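Local coordinates for probable outer membrane protein (Pseudomonas aeruginosa, PDB 3DWO) that probably transports long-chain fatty acids or other hydrophobic compounds across the outer membrane, as a beta-barrel channel of the FadL family, at residues K407-K412 against G426-K431; D360-H365 against D375-F380; D156-G161 against A216-K221. All blocks are in the same frame, centred on the assembly; numbering follows the deposited sequence.

Interaction 1: K407-K412 against G426-K431; sequences KEVPLK and GRATSK. With C8E ((hydroxyethyloxy)tri(ethyloxy)octane), chain F.
The guanidinium of Arg427 has backbone on one face. Pro410 CA sits 4.1 Å above its plane, offset toward the rim, and Val409 O lies over the same face. At the edge, in plane, is Glu408 CG. The Glu408 carboxylate is turned 51° from the guanidinium plane. Arg427 NH1 gives Glu408 OE2 a hydrogen bond of 2.8 Å as part of a salt bridge. The bond is bent, and the exact place of OE2 is less sure. Two conformations bring the charges together. Glu408 holds CG anti to its backbone N and runs straight out. Arg427 has CG in the crowded position between N and the carbonyl carbon, and its chain bends at chi3. The two side chains cross at about a right angle.

On the opposite face of the two strands, Leu411 CD1 meets Ala428 CB at 4.0 Å, with Val409 beside them. The backbone frame is an antiparallel hairpin of barrel strands. Val409 N bonds Ala428 O at 3.2 Å, and Leu411 N bonds Gly426 O at 2.7 Å. Pro410, which has no N-H, falls in a non-hydrogen-bonded pair with Arg427. Arg427 in turn bonds through its backbone to Asn59 of the next strand. The contact thus separates its chemistry: charges are paired on the Arg427 face, probably neutralising each other, while the Leu411 face is apolar and packs on loop residues such as Pro371 and Pro374.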
loop_
_atom_site.group_PDB
_atom_site.type_symbol
_atom_site.label_atom_id
_atom_site.label_comp_id
_atom_site.label_asym_id
_atom_site.label_seq_id
_atom_site.Cartn_x
_atom_site.Cartn_y
_atom_site.Cartn_z
ATOM N N LYS A 407 4.091 -14.630 -5.739
ATOM C CA LYS A 407 3.532 -15.871 -6.244
ATOM C C LYS A 407 2.259 -15.582 -7.029
ATOM O O LYS A 407 1.531 -14.631 -6.737
ATOM C CB LYS A 407 3.222 -16.843 -5.102
ATOM C CG LYS A 407 2.139 -16.377 -4.157
ATOM C CD LYS A 407 1.313 -17.561 -3.647
ATOM C CE LYS A 407 2.173 -18.608 -2.947
ATOM N NZ LYS A 407 1.357 -19.776 -2.497
ATOM N N GLU A 408 2.013 -16.400 -8.041
ATOM C CA GLU A 408 0.827 -16.268 -8.868
ATOM C C GLU A 408 -0.368 -16.627 -7.985
ATOM O O GLU A 408 -0.373 -17.674 -7.330
ATOM C CB GLU A 408 0.934 -17.227 -10.052
ATOM C CG GLU A 408 -0.239 -17.205 -11.002
ATOM C CD GLU A 408 -0.039 -18.160 -12.157
ATOM O OE1 GLU A 408 0.898 -17.942 -12.956
ATOM O OE2 GLU A 408 -0.809 -19.134 -12.261
ATOM N N VAL A 409 -1.372 -15.757 -7.952
ATOM C CA VAL A 409 -2.545 -16.006 -7.124
ATOM C C VAL A 409 -3.834 -16.080 -7.909
ATOM O O VAL A 409 -3.951 -15.520 -8.997
ATOM C CB VAL A 409 -2.725 -14.915 -6.045
ATOM C CG1 VAL A 409 -1.757 -15.150 -4.897
ATOM C CG2 VAL A 409 -2.504 -13.531 -6.668
ATOM N N PRO A 410 -4.826 -16.788 -7.362
ATOM C CA PRO A 410 -6.124 -16.927 -8.022
ATOM C C PRO A 410 -7.063 -15.772 -7.687
ATOM O O PRO A 410 -6.945 -15.142 -6.640
ATOM C CB PRO A 410 -6.642 -18.251 -7.474
ATOM C CG PRO A 410 -6.130 -18.215 -6.050
ATOM C CD PRO A 410 -4.705 -17.724 -6.226
ATOM N N LEU A 411 -7.974 -15.489 -8.608
ATOM C CA LEU A 411 -8.987 -14.466 -8.425
ATOM C C LEU A 411 -10.297 -15.198 -8.678
ATOM O O LEU A 411 -10.541 -15.681 -9.783
ATOM C CB LEU A 411 -8.816 -13.323 -9.430
ATOM C CG LEU A 411 -7.961 -12.138 -8.974
ATOM C CD1 LEU A 411 -6.615 -12.621 -8.510
ATOM C CD2 LEU A 411 -7.799 -11.156 -10.118
ATOM N N LYS A 412 -11.122 -15.295 -7.641
ATOM C CA LYS A 412 -12.403 -15.985 -7.723
ATOM C C LYS A 412 -13.487 -15.019 -7.289
ATOM O O LYS A 412 -14.531 -15.426 -6.788
ATOM C CB LYS A 412 -12.401 -17.186 -6.779
ATOM C CG LYS A 412 -11.297 -18.203 -7.038
ATOM C CD LYS A 412 -11.584 -19.042 -8.274
ATOM C CE LYS A 412 -10.627 -20.229 -8.353
ATOM N NZ LYS A 412 -10.953 -21.141 -9.488
ATOM N N GLY A 426 -9.798 -16.644 -12.593
ATOM C CA GLY A 426 -8.498 -16.561 -13.226
ATOM C C GLY A 426 -7.395 -16.335 -12.216
ATOM O O GLY A 426 -7.550 -16.647 -11.039
ATOM N N ARG A 427 -6.271 -15.797 -12.675
ATOM C CA ARG A 427 -5.150 -15.546 -11.781
ATOM C C ARG A 427 -4.345 -14.321 -12.176
ATOM O O ARG A 427 -4.255 -13.959 -13.351
ATOM C CB ARG A 427 -4.244 -16.772 -11.727
ATOM C CG ARG A 427 -3.993 -17.400 -13.075
ATOM C CD ARG A 427 -3.476 -18.823 -12.931
ATOM N NE ARG A 427 -4.226 -19.590 -11.937
ATOM C CZ ARG A 427 -3.855 -19.745 -10.667
ATOM N NH1 ARG A 427 -2.734 -19.188 -10.224
ATOM N NH2 ARG A 427 -4.607 -20.452 -9.833
ATOM N N ALA A 428 -3.763 -13.681 -11.175
ATOM C CA ALA A 428 -2.969 -12.492 -11.398
ATOM C C ALA A 428 -1.504 -12.833 -11.239
ATOM O O ALA A 428 -1.119 -13.604 -10.358
ATOM C CB ALA A 428 -3.364 -11.407 -10.406
ATOM N N THR A 429 -0.692 -12.265 -12.116
ATOM C CA THR A 429 0.738 -12.471 -12.073
ATOM C C THR A 429 1.340 -11.093 -11.890
ATOM O O THR A 429 1.048 -10.177 -12.660
ATOM C CB THR A 429 1.264 -13.085 -13.376
ATOM O OG1 THR A 429 0.751 -14.416 -13.519
ATOM C CG2 THR A 429 2.785 -13.137 -13.353
ATOM N N SER A 430 2.165 -10.949 -10.861
ATOM C CA SER A 430 2.799 -9.677 -10.565
ATOM C C SER A 430 4.289 -9.830 -10.383
ATOM O O SER A 430 4.779 -10.898 -10.038
ATOM C CB SER A 430 2.199 -9.064 -9.297
ATOM O OG SER A 430 0.841 -8.722 -9.509
ATOM N N LYS A 431 5.000 -8.737 -10.614
ATOM C CA LYS A 431 6.446 -8.697 -10.485
ATOM C C LYS A 431 6.803 -7.298 -10.026
ATOM O O LYS A 431 6.143 -6.330 -10.400
ATOM C CB LYS A 431 7.107 -8.988 -11.833
ATOM C CG LYS A 431 7.059 -10.450 -12.230
ATOM C CD LYS A 431 6.873 -10.658 -13.734
ATOM C CE LYS A 431 7.784 -9.769 -14.573
ATOM N NZ LYS A 431 7.166 -8.437 -14.827
HETATM C C2 C8E F . 12.410 -16.901 -6.360
HETATM C C3 C8E F . 11.546 -18.080 -6.282
HETATM C C4 C8E F . 10.273 -17.727 -6.900
HETATM C C5 C8E F . 9.156 -18.129 -5.987
HETATM C C6 C8E F . 7.978 -17.280 -6.166
HETATM C C7 C8E F . 8.071 -16.426 -4.984
HETATM C C8 C8E F . 6.745 -16.277 -4.332
HETATM O O9 C8E F . 6.483 -16.312 -2.932
HETATM C C10 C8E F . 6.800 -17.487 -2.209
HETATM C C11 C8E F . 6.434 -17.215 -0.777
#

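Interaction 2: D360-H365 against D375-F380; sequences DQTPTH and DGDRYF. With C8E ((hydroxyethyloxy)tri(ethyloxy)octane), chain F; C8E ((hydroxyethyloxy)tri(ethyloxy)octane), chain E.
Thr362 places OG1 anti to its backbone N (chi1 179°), and this turns the hydroxyl to Asp375. OG1 donates to Asp375 OD1 at 2.6 Å, from above the carboxylate plane. The same OG1 accepts from Thr364 N at 3.3 Å, which makes an ST turn. Asp375 holds CG in the crowded position between N and the carbonyl carbon. Its carboxylate serves two partners. OD1 takes the threonine, and OD2 takes Arg378 side-on. Arg378 NE and NH2 each reach Asp375 OD2 at 2.9 Å, with the oxygen in the guanidinium plane. A bend at chi2 (85°) brings the arginine back to Asp375.

Asp360, with CG anti to N, lies beside Arg378 and points the same way. Its OD2 is 3.8 Å from Arg378 NH1, well out of the guanidinium plane, so this is a long salt bridge of charge alone. Backbone bonds in both directions pair Asp360 with Arg378, at the point where barrel strand 351-360 ends and its antiparallel neighbour 378-388 begins. Asp360 and Asp375 also make weak hydrogen bonds to the backbone nitrogens of Ala1 and Gly2. This sets their side of the wall toward the N-terminal segment, which in FadL proteins plugs the barrel.

Asp377 takes over from the strand pairing. Its OD1 uses the anti lone pair to accept Thr362 N at 2.9 Å. Gln361 points away from 375-380, though CB still touches Asp377 OD1, and its OE1 accepts from Trp337 N. Detergent lies along both sides. C17 of the C8E of chain E lies over one face of the Arg378 guanidinium. C11 of the C8E in chain F sits 3.7 Å above the Tyr379 ring, offset toward its rim.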
loop_
_atom_site.group_PDB
_atom_site.type_symbol
_atom_site.label_atom_id
_atom_site.label_comp_id
_atom_site.label_asym_id
_atom_site.label_seq_id
_atom_site.Cartn_x
_atom_site.Cartn_y
_atom_site.Cartn_z
ATOM N N ASP A 360 7.478 -11.925 2.806
ATOM C CA ASP A 360 6.389 -11.027 3.150
ATOM C C ASP A 360 5.021 -11.605 2.790
ATOM O O ASP A 360 4.708 -11.783 1.615
ATOM C CB ASP A 360 6.626 -9.699 2.428
ATOM C CG ASP A 360 5.735 -8.590 2.926
ATOM O OD1 ASP A 360 5.550 -8.467 4.155
ATOM O OD2 ASP A 360 5.234 -7.825 2.079
ATOM N N GLN A 361 4.209 -11.891 3.807
ATOM C CA GLN A 361 2.879 -12.459 3.589
ATOM C C GLN A 361 1.865 -11.432 3.123
ATOM O O GLN A 361 1.836 -10.310 3.620
ATOM C CB GLN A 361 2.318 -13.075 4.870
ATOM C CG GLN A 361 3.058 -14.251 5.427
ATOM C CD GLN A 361 2.327 -14.830 6.616
ATOM O OE1 GLN A 361 1.851 -14.093 7.480
ATOM N NE2 GLN A 361 2.233 -16.153 6.671
ATOM N N THR A 362 1.016 -11.833 2.184
ATOM C CA THR A 362 -0.023 -10.947 1.691
ATOM C C THR A 362 -1.200 -11.044 2.652
ATOM O O THR A 362 -1.483 -12.118 3.181
ATOM C CB THR A 362 -0.510 -11.369 0.300
ATOM O OG1 THR A 362 -1.545 -10.475 -0.127
ATOM C CG2 THR A 362 -1.062 -12.800 0.334
ATOM N N PRO A 363 -1.882 -9.917 2.914
ATOM C CA PRO A 363 -3.035 -9.918 3.820
ATOM C C PRO A 363 -4.321 -10.297 3.082
ATOM O O PRO A 363 -5.370 -10.502 3.697
ATOM C CB PRO A 363 -3.065 -8.483 4.336
ATOM C CG PRO A 363 -2.617 -7.712 3.135
ATOM C CD PRO A 363 -1.446 -8.537 2.628
ATOM N N THR A 364 -4.236 -10.383 1.757
ATOM C CA THR A 364 -5.401 -10.741 0.954
ATOM C C THR A 364 -5.643 -12.240 1.072
ATOM O O THR A 364 -4.760 -12.985 1.489
ATOM C CB THR A 364 -5.181 -10.400 -0.539
ATOM O OG1 THR A 364 -4.082 -11.167 -1.051
ATOM C CG2 THR A 364 -4.868 -8.902 -0.712
ATOM N N HIS A 365 -6.853 -12.679 0.742
ATOM C CA HIS A 365 -7.163 -14.103 0.767
ATOM C C HIS A 365 -8.110 -14.408 -0.371
ATOM O O HIS A 365 -8.858 -13.534 -0.822
ATOM C CB HIS A 365 -7.723 -14.562 2.132
ATOM C CG HIS A 365 -9.060 -13.997 2.496
ATOM N ND1 HIS A 365 -10.193 -14.778 2.594
ATOM C CD2 HIS A 365 -9.430 -12.752 2.883
ATOM C CE1 HIS A 365 -11.200 -14.044 3.032
ATOM N NE2 HIS A 365 -10.764 -12.810 3.215
ATOM N N ASP A 375 -2.410 -9.188 -4.902
ATOM C CA ASP A 375 -1.086 -9.691 -4.546
ATOM C C ASP A 375 -1.085 -11.010 -3.782
ATOM O O ASP A 375 -2.130 -11.531 -3.390
ATOM C CB ASP A 375 -0.272 -8.625 -3.785
ATOM C CG ASP A 375 -0.594 -8.572 -2.319
ATOM O OD1 ASP A 375 -1.789 -8.664 -1.972
ATOM O OD2 ASP A 375 0.350 -8.421 -1.512
ATOM N N GLY A 376 0.112 -11.556 -3.614
ATOM C CA GLY A 376 0.284 -12.809 -2.908
ATOM C C GLY A 376 1.562 -12.695 -2.111
ATOM O O GLY A 376 2.205 -11.636 -2.116
ATOM N N ASP A 377 1.935 -13.763 -1.416
ATOM C CA ASP A 377 3.156 -13.743 -0.626
ATOM C C ASP A 377 4.317 -13.337 -1.532
ATOM O O ASP A 377 4.336 -13.696 -2.707
ATOM C CB ASP A 377 3.412 -15.124 -0.018
ATOM C CG ASP A 377 2.349 -15.524 0.988
ATOM O OD1 ASP A 377 1.631 -14.628 1.482
ATOM O OD2 ASP A 377 2.241 -16.730 1.300
ATOM N N ARG A 378 5.271 -12.577 -0.998
ATOM C CA ARG A 378 6.416 -12.149 -1.798
ATOM C C ARG A 378 7.743 -12.562 -1.184
ATOM O O ARG A 378 7.866 -12.715 0.032
ATOM C CB ARG A 378 6.476 -10.622 -1.955
ATOM C CG ARG A 378 5.208 -9.907 -2.376
ATOM C CD ARG A 378 4.330 -9.591 -1.182
ATOM N NE ARG A 378 3.293 -8.623 -1.527
ATOM C CZ ARG A 378 3.519 -7.327 -1.719
ATOM N NH1 ARG A 378 4.746 -6.840 -1.594
ATOM N NH2 ARG A 378 2.522 -6.516 -2.044
ATOM N N TYR A 379 8.734 -12.746 -2.048
ATOM C CA TYR A 379 10.085 -13.050 -1.612
ATOM C C TYR A 379 10.866 -11.827 -2.081
ATOM O O TYR A 379 10.756 -11.428 -3.240
ATOM C CB TYR A 379 10.645 -14.298 -2.298
ATOM C CG TYR A 379 10.426 -15.592 -1.550
ATOM C CD1 TYR A 379 10.531 -15.648 -0.161
ATOM C CD2 TYR A 379 10.161 -16.774 -2.238
ATOM C CE1 TYR A 379 10.374 -16.849 0.523
ATOM C CE2 TYR A 379 10.004 -17.981 -1.567
ATOM C CZ TYR A 379 10.110 -18.012 -0.189
ATOM O OH TYR A 379 9.945 -19.208 0.471
ATOM N N PHE A 380 11.629 -11.218 -1.184
ATOM C CA PHE A 380 12.418 -10.046 -1.540
ATOM C C PHE A 380 13.900 -10.409 -1.590
ATOM O O PHE A 380 14.417 -11.064 -0.680
ATOM C CB PHE A 380 12.404 -8.847 -0.544
ATOM C CG PHE A 380 11.197 -8.067 -0.530
ATOM C CD1 PHE A 380 11.265 -6.677 -0.592
ATOM C CD2 PHE A 380 9.956 -8.666 -0.335
ATOM C CE1 PHE A 380 10.114 -5.895 -0.463
ATOM C CE2 PHE A 380 8.799 -7.892 -0.204
ATOM C CZ PHE A 380 8.880 -6.503 -0.268
HETATM C C2 C8E F . 12.410 -16.901 -6.360
HETATM C C3 C8E F . 11.546 -18.080 -6.282
HETATM C C4 C8E F . 10.273 -17.727 -6.900
HETATM C C5 C8E F . 9.156 -18.129 -5.987
HETATM C C6 C8E F . 7.978 -17.280 -6.166
HETATM C C7 C8E F . 8.071 -16.426 -4.984
HETATM C C8 C8E F . 6.745 -16.277 -4.332
HETATM O O9 C8E F . 6.483 -16.312 -2.932
HETATM C C10 C8E F . 6.800 -17.487 -2.209
HETATM C C11 C8E F . 6.434 -17.215 -0.777
HETATM C C1 C8E E . 1.729 6.451 -6.371
HETATM C C2 C8E E . 1.612 5.003 -6.273
HETATM C C3 C8E E . 2.071 4.446 -5.004
HETATM C C4 C8E E . 3.430 3.973 -5.199
HETATM C C5 C8E E . 3.564 2.641 -4.575
HETATM C C6 C8E E . 4.960 2.344 -4.345
HETATM C C7 C8E E . 4.864 0.944 -3.990
HETATM C C8 C8E E . 5.939 0.224 -4.684
HETATM O O9 C8E E . 6.494 -1.026 -4.336
HETATM C C10 C8E E . 7.115 -1.195 -3.079
HETATM C C11 C8E E . 7.561 -2.624 -3.071
HETATM O O12 C8E E . 6.448 -3.513 -3.295
HETATM C C13 C8E E . 6.807 -4.879 -3.648
HETATM C C14 C8E E . 5.978 -5.843 -4.556
HETATM O O15 C8E E . 5.396 -5.654 -5.876
HETATM C C16 C8E E . 4.050 -5.143 -5.779
HETATM C C17 C8E E . 2.960 -6.224 -5.710
HETATM O O18 C8E E . 2.069 -6.515 -6.805
HETATM C C19 C8E E . 0.852 -5.718 -6.756
HETATM C C20 C8E E . -0.576 -6.326 -6.506
HETATM O O21 C8E E . -1.180 -6.146 -5.221
#

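Interaction 3: D156-G161 against A216-K221; sequences DNFSLG and AGAVWK
Phe158 and Trp220 stand on the same face of two antiparallel strands as a non-hydrogen-bonded pair. Both hold CG anti to the backbone N. They do not stack ring on ring. Instead Trp220 CB comes to the edge of the Phe158 ring, near its plane, 4.1 Å from Phe158 CD1. The indole goes the other way along the strand, and its edge meets backbone: Trp220 CD1 is 3.0 Å from Asn157 O. Ala218 lies between Phe158 and Leu160. Its CB is 4.1 Å from Phe158 CE1 and 3.8 Å from Leu160 CD2.

Ser159 and Val219 project from the opposite face, where Ser159 OG meets Val219 CB at 3.7 Å. Ser159 OG is hydrogen-bonded to Ala35 O, and Val219 packs on Ala35 and Ala36. Backbone bonds run in both directions between Ser159 and Val219 and between Gly161 and Gly217. Lys221 N bonds Asn157 O at 2.8 Å and closes the end.

The two faces therefore differ in chemistry. Phe158, Leu160, Ala218 and Trp220 form an apolar strip on the surface, consistent with the lipid-facing side of a barrel. The Ser159 face meets the N-terminal part of the chain inside, where the hydroxyl is satisfied.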
loop_
_atom_site.group_PDB
_atom_site.type_symbol
_atom_site.label_atom_id
_atom_site.label_comp_id
_atom_site.label_asym_id
_atom_site.label_seq_id
_atom_site.Cartn_x
_atom_site.Cartn_y
_atom_site.Cartn_z
ATOM N N ASP A 156 22.784 2.976 29.281
ATOM C CA ASP A 156 23.680 2.903 28.141
ATOM C C ASP A 156 23.346 1.603 27.422
ATOM O O ASP A 156 23.999 1.227 26.450
ATOM C CB ASP A 156 25.135 2.892 28.612
ATOM C CG ASP A 156 25.481 4.100 29.466
ATOM O OD1 ASP A 156 25.336 5.241 28.974
ATOM O OD2 ASP A 156 25.896 3.910 30.630
ATOM N N ASN A 157 22.312 0.924 27.914
ATOM C CA ASN A 157 21.873 -0.346 27.340
ATOM C C ASN A 157 20.377 -0.344 27.030
ATOM O O ASN A 157 19.836 -1.344 26.556
ATOM C CB ASN A 157 22.164 -1.495 28.311
ATOM C CG ASN A 157 23.554 -1.421 28.902
ATOM O OD1 ASN A 157 24.549 -1.383 28.175
ATOM N ND2 ASN A 157 23.631 -1.399 30.229
ATOM N N PHE A 158 19.711 0.774 27.295
ATOM C CA PHE A 158 18.278 0.849 27.063
ATOM C C PHE A 158 17.780 2.272 26.834
ATOM O O PHE A 158 18.245 3.219 27.466
ATOM C CB PHE A 158 17.539 0.244 28.256
ATOM C CG PHE A 158 16.069 0.084 28.037
ATOM C CD1 PHE A 158 15.584 -0.914 27.199
ATOM C CD2 PHE A 158 15.165 0.928 28.667
ATOM C CE1 PHE A 158 14.215 -1.070 26.993
ATOM C CE2 PHE A 158 13.795 0.780 28.467
ATOM C CZ PHE A 158 13.319 -0.219 27.630
ATOM N N SER A 159 16.824 2.409 25.926
ATOM C CA SER A 159 16.247 3.707 25.612
ATOM C C SER A 159 14.820 3.533 25.119
ATOM O O SER A 159 14.412 2.438 24.732
ATOM C CB SER A 159 17.073 4.420 24.539
ATOM O OG SER A 159 17.045 3.717 23.309
ATOM N N LEU A 160 14.070 4.627 25.137
ATOM C CA LEU A 160 12.689 4.621 24.691
ATOM C C LEU A 160 12.518 5.713 23.648
ATOM O O LEU A 160 13.351 6.615 23.541
ATOM C CB LEU A 160 11.757 4.869 25.879
ATOM C CG LEU A 160 11.930 3.889 27.045
ATOM C CD1 LEU A 160 11.038 4.297 28.200
ATOM C CD2 LEU A 160 11.598 2.483 26.584
ATOM N N GLY A 161 11.440 5.627 22.877
ATOM C CA GLY A 161 11.195 6.623 21.850
ATOM C C GLY A 161 9.718 6.775 21.574
ATOM O O GLY A 161 8.949 5.835 21.757
ATOM N N ALA A 216 5.808 4.348 18.895
ATOM C CA ALA A 216 6.794 4.338 19.970
ATOM C C ALA A 216 7.748 3.167 19.792
ATOM O O ALA A 216 7.502 2.267 18.987
ATOM C CB ALA A 216 6.089 4.237 21.320
ATOM N N GLY A 217 8.838 3.178 20.547
ATOM C CA GLY A 217 9.797 2.101 20.444
ATOM C C GLY A 217 10.729 1.997 21.631
ATOM O O GLY A 217 10.801 2.889 22.477
ATOM N N ALA A 218 11.450 0.889 21.684
ATOM C CA ALA A 218 12.399 0.638 22.752
ATOM C C ALA A 218 13.587 -0.101 22.160
ATOM O O ALA A 218 13.430 -0.915 21.251
ATOM C CB ALA A 218 11.746 -0.198 23.842
ATOM N N VAL A 219 14.776 0.202 22.667
ATOM C CA VAL A 219 15.995 -0.447 22.205
ATOM C C VAL A 219 16.770 -0.956 23.411
ATOM O O VAL A 219 16.846 -0.286 24.443
ATOM C CB VAL A 219 16.890 0.521 21.405
ATOM C CG1 VAL A 219 18.261 -0.097 21.185
ATOM C CG2 VAL A 219 16.242 0.836 20.068
ATOM N N TRP A 220 17.336 -2.150 23.267
ATOM C CA TRP A 220 18.106 -2.778 24.327
ATOM C C TRP A 220 19.405 -3.343 23.763
ATOM O O TRP A 220 19.382 -4.216 22.893
ATOM C CB TRP A 220 17.272 -3.892 24.967
ATOM C CG TRP A 220 17.964 -4.650 26.057
ATOM C CD1 TRP A 220 18.726 -4.129 27.065
ATOM C CD2 TRP A 220 17.896 -6.062 26.295
ATOM N NE1 TRP A 220 19.131 -5.128 27.917
ATOM C CE2 TRP A 220 18.637 -6.324 27.469
ATOM C CE3 TRP A 220 17.278 -7.131 25.632
ATOM C CZ2 TRP A 220 18.777 -7.616 27.996
ATOM C CZ3 TRP A 220 17.418 -8.417 26.158
ATOM C CH2 TRP A 220 18.162 -8.645 27.329
ATOM N N LYS A 221 20.532 -2.826 24.245
ATOM C CA LYS A 221 21.846 -3.290 23.800
ATOM C C LYS A 221 22.474 -4.106 24.927
ATOM O O LYS A 221 23.187 -3.571 25.773
ATOM C CB LYS A 221 22.748 -2.104 23.455
ATOM C CG LYS A 221 22.148 -1.149 22.441
ATOM C CD LYS A 221 23.166 -0.129 21.949
ATOM C CE LYS A 221 24.102 -0.723 20.901
ATOM N NZ LYS A 221 24.889 -1.889 21.406
#

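From the N terminus, interaction 3 comes first. It spans 54 intervening residues, mostly strand with one short helix, and brings the start of strand 158-177 to the end of strand 201-220. Interaction 2 then closes the loop between strands 351-360 and 378-388, with nine residues between its segments. Interaction 1 follows and closes the hairpin of strands 395-411 and 423-441, with thirteen residues between its segments. The three are in series, and none nests or crosses. Interactions 1 and 2 are neighbours in the barrel wall. Lys407 N and Asp377 O, 3.2 Å apart, probably hydrogen-bond, and both contacts touch the C8E of chain F. Interaction 3 lies elsewhere in the wall, its centre about 31 Å from that of interaction 2.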